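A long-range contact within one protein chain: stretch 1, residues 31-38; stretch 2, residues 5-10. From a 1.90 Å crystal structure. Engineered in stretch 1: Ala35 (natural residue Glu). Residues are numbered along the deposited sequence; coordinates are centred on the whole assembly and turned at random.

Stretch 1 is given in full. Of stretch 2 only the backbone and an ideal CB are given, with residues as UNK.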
# COMPACT_ATOMS: atom_id res chain seq x y z
N PRO A 31 -6.07 -0.40 -14.77
CA PRO A 31 -6.54 0.98 -14.92
C PRO A 31 -5.41 1.92 -15.31
O PRO A 31 -4.27 1.75 -14.86
CB PRO A 31 -7.12 1.30 -13.54
CG PRO A 31 -7.64 -0.01 -13.10
CD PRO A 31 -6.52 -0.96 -13.49
N ASP A 32 -5.73 2.90 -16.14
CA ASP A 32 -4.76 3.87 -16.63
C ASP A 32 -3.96 4.62 -15.55
O ASP A 32 -2.79 4.92 -15.74
CB ASP A 32 -5.49 4.88 -17.52
CG ASP A 32 -6.23 4.21 -18.66
OD1 ASP A 32 -5.61 3.37 -19.37
OD2 ASP A 32 -7.43 4.52 -18.88
N THR A 33 -4.59 4.91 -14.42
CA THR A 33 -3.90 5.63 -13.35
C THR A 33 -3.11 4.72 -12.41
O THR A 33 -2.45 5.19 -11.48
CB THR A 33 -4.92 6.41 -12.49
OG1 THR A 33 -5.89 5.48 -11.97
CG2 THR A 33 -5.65 7.48 -13.33
N GLN A 34 -3.13 3.41 -12.69
CA GLN A 34 -2.47 2.45 -11.79
C GLN A 34 -1.30 1.63 -12.27
O GLN A 34 -1.14 1.36 -13.48
CB GLN A 34 -3.49 1.42 -11.28
CG GLN A 34 -4.62 1.98 -10.44
CD GLN A 34 -5.57 0.90 -9.93
OE1 GLN A 34 -5.50 -0.26 -10.34
NE2 GLN A 34 -6.47 1.29 -9.03
N ALA A 35 -0.47 1.23 -11.30
CA ALA A 35 0.63 0.31 -11.52
C ALA A 35 0.26 -0.82 -10.51
O ALA A 35 -0.08 -0.53 -9.36
CB ALA A 35 1.97 0.96 -11.17
N VAL A 36 0.26 -2.08 -10.95
CA VAL A 36 -0.13 -3.20 -10.09
C VAL A 36 0.91 -4.31 -10.10
O VAL A 36 1.28 -4.79 -11.18
CB VAL A 36 -1.48 -3.82 -10.59
CG1 VAL A 36 -1.90 -4.99 -9.70
CG2 VAL A 36 -2.57 -2.71 -10.63
N TYR A 37 1.37 -4.71 -8.91
CA TYR A 37 2.35 -5.80 -8.80
C TYR A 37 1.78 -6.87 -7.88
O TYR A 37 1.15 -6.54 -6.86
CB TYR A 37 3.67 -5.30 -8.21
CG TYR A 37 4.48 -4.51 -9.19
CD1 TYR A 37 4.15 -3.19 -9.49
CD2 TYR A 37 5.52 -5.12 -9.91
CE1 TYR A 37 4.82 -2.49 -10.49
CE2 TYR A 37 6.20 -4.43 -10.92
CZ TYR A 37 5.83 -3.11 -11.20
OH TYR A 37 6.47 -2.41 -12.20
N VAL A 38 1.96 -8.14 -8.23
CA VAL A 38 1.47 -9.21 -7.33
C VAL A 38 2.60 -10.19 -7.01
O VAL A 38 3.50 -10.44 -7.84
CB VAL A 38 0.30 -10.06 -7.92
CG1 VAL A 38 -0.97 -9.20 -8.05
CG2 VAL A 38 0.71 -10.69 -9.25
N UNK A 5 14.67 -1.77 -8.19
CA UNK A 5 14.07 -0.65 -8.90
C UNK A 5 13.18 -1.09 -10.05
O UNK A 5 13.47 -2.04 -10.77
CB UNK A 5 15.17 0.28 -9.43
N UNK A 6 12.06 -0.40 -10.20
CA UNK A 6 11.14 -0.71 -11.29
C UNK A 6 10.72 0.59 -11.92
O UNK A 6 10.73 1.64 -11.26
CB UNK A 6 9.93 -1.50 -10.80
N UNK A 7 10.34 0.52 -13.19
CA UNK A 7 9.85 1.68 -13.91
C UNK A 7 8.34 1.60 -13.99
O UNK A 7 7.79 0.56 -14.35
CB UNK A 7 10.47 1.77 -15.31
N UNK A 8 7.67 2.69 -13.64
CA UNK A 8 6.22 2.72 -13.69
C UNK A 8 5.76 3.71 -14.75
O UNK A 8 6.48 4.63 -15.12
CB UNK A 8 5.64 3.08 -12.32
N UNK A 9 4.53 3.53 -15.22
CA UNK A 9 3.94 4.44 -16.19
C UNK A 9 4.88 4.75 -17.38
O UNK A 9 5.19 5.92 -17.67
CB UNK A 9 3.55 5.74 -15.49
N UNK A 10 5.32 3.70 -18.05
CA UNK A 10 6.20 3.91 -19.20
C UNK A 10 7.59 4.42 -18.89
O UNK A 10 8.36 4.71 -19.81
CB UNK A 10 5.53 4.90 -20.16

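Stretch 1 leaves a type I turn, Pro31 to Gln34, closed by the hydrogen bond from Gln34 N to Pro31 O (3.0 Å), and runs on as a strand. Its Ala35, an engineered residue, and Tyr37 point toward stretch 2. The two strands run roughly antiparallel, at 142°, but their axes come no nearer than 9.0 Å, so side chains must span the gap.

Position 5 has an ideal CB with nothing of stretch 1 within 5.5 Å, so almost any residue suits its extended backbone. The deposited residue is Glu5, which makes no contact here.

At position 6 CA-to-CB points toward stretch 1, and the ideal CB lies 3.8 Å from Tyr37 OH. A compact apolar residue would suit, valine, isoleucine or alanine among them; the beta-branched ones also favour the extended backbone. It is Val6, whose CG1 packs 4.2 Å from Tyr37 CE2, approaching the ring obliquely.

Position 7 turns its CB away, with nothing of stretch 1 within 5.5 Å, so a polar or charged residue is as acceptable as any other. Glu7 is found, and its nearest approach is through the backbone, Glu7 O lying 3.9 Å from Tyr37 OH.

Position 8 points sideways, yet its ideal CB is 4.4 Å from Ala35 CB, and the Tyr37 ring lies within reach of a longer side chain. A medium-sized apolar residue, such as leucine, isoleucine or methionine, could reach both. Leu8 lays both methyls against Ala35, with CD1 and CD2 each 4.0 Å from Ala35 CB, and CD2 also meets the edge of the Tyr37 ring, 3.7 Å from Tyr37 CE1 and 3.5 Å from Tyr37 OH.

Position 9 points its CB sideways, with no atom of stretch 1 within 5.5 Å. Phi and psi of 48° and 56° are left-handed, a region easiest for glycine, tolerated by asparagine and costlier for others. Farther out, the turn offers the carbonyl oxygen of Thr33, with the methyl of Ala35 some way along the strand. A long side chain ending in a donor could reach it: tyrosine, lysine or arginine. Tyr9 is the deposited choice. Its OH donates a hydrogen bond to Thr33 O at 2.7 Å, that oxygen lying at the ring edge, and Tyr9 CZ packs 4.2 Å from Ala35 CB.

Position 10 lies out of reach of stretch 1. Its positive phi, 69°, favours glycine, and Gly10 is present.

Stretch 2 (5-10) EVELYG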
# COMPACT_ATOMS: atom_id res chain seq x y z
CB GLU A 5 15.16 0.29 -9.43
CG GLU A 5 14.61 1.44 -10.25
CD GLU A 5 15.66 2.49 -10.60
OE1 GLU A 5 15.55 3.07 -11.69
OE2 GLU A 5 16.58 2.74 -9.80
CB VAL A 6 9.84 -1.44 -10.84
CG1 VAL A 6 10.12 -2.88 -10.46
CG2 VAL A 6 9.20 -0.69 -9.68
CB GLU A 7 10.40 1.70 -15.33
CG GLU A 7 11.84 2.12 -15.42
CD GLU A 7 12.27 2.41 -16.85
OE1 GLU A 7 11.46 2.19 -17.79
OE2 GLU A 7 13.40 2.85 -17.03
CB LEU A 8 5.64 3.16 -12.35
CG LEU A 8 6.07 2.44 -11.07
CD1 LEU A 8 5.17 2.93 -9.94
CD2 LEU A 8 5.94 0.94 -11.22
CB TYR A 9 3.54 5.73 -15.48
CG TYR A 9 2.65 5.50 -14.27
CD1 TYR A 9 3.16 5.59 -12.97
CD2 TYR A 9 1.31 5.13 -14.42
CE1 TYR A 9 2.35 5.32 -11.86
CE2 TYR A 9 0.50 4.87 -13.33
CZ TYR A 9 1.02 4.96 -12.03
OH TYR A 9 0.20 4.70 -10.94
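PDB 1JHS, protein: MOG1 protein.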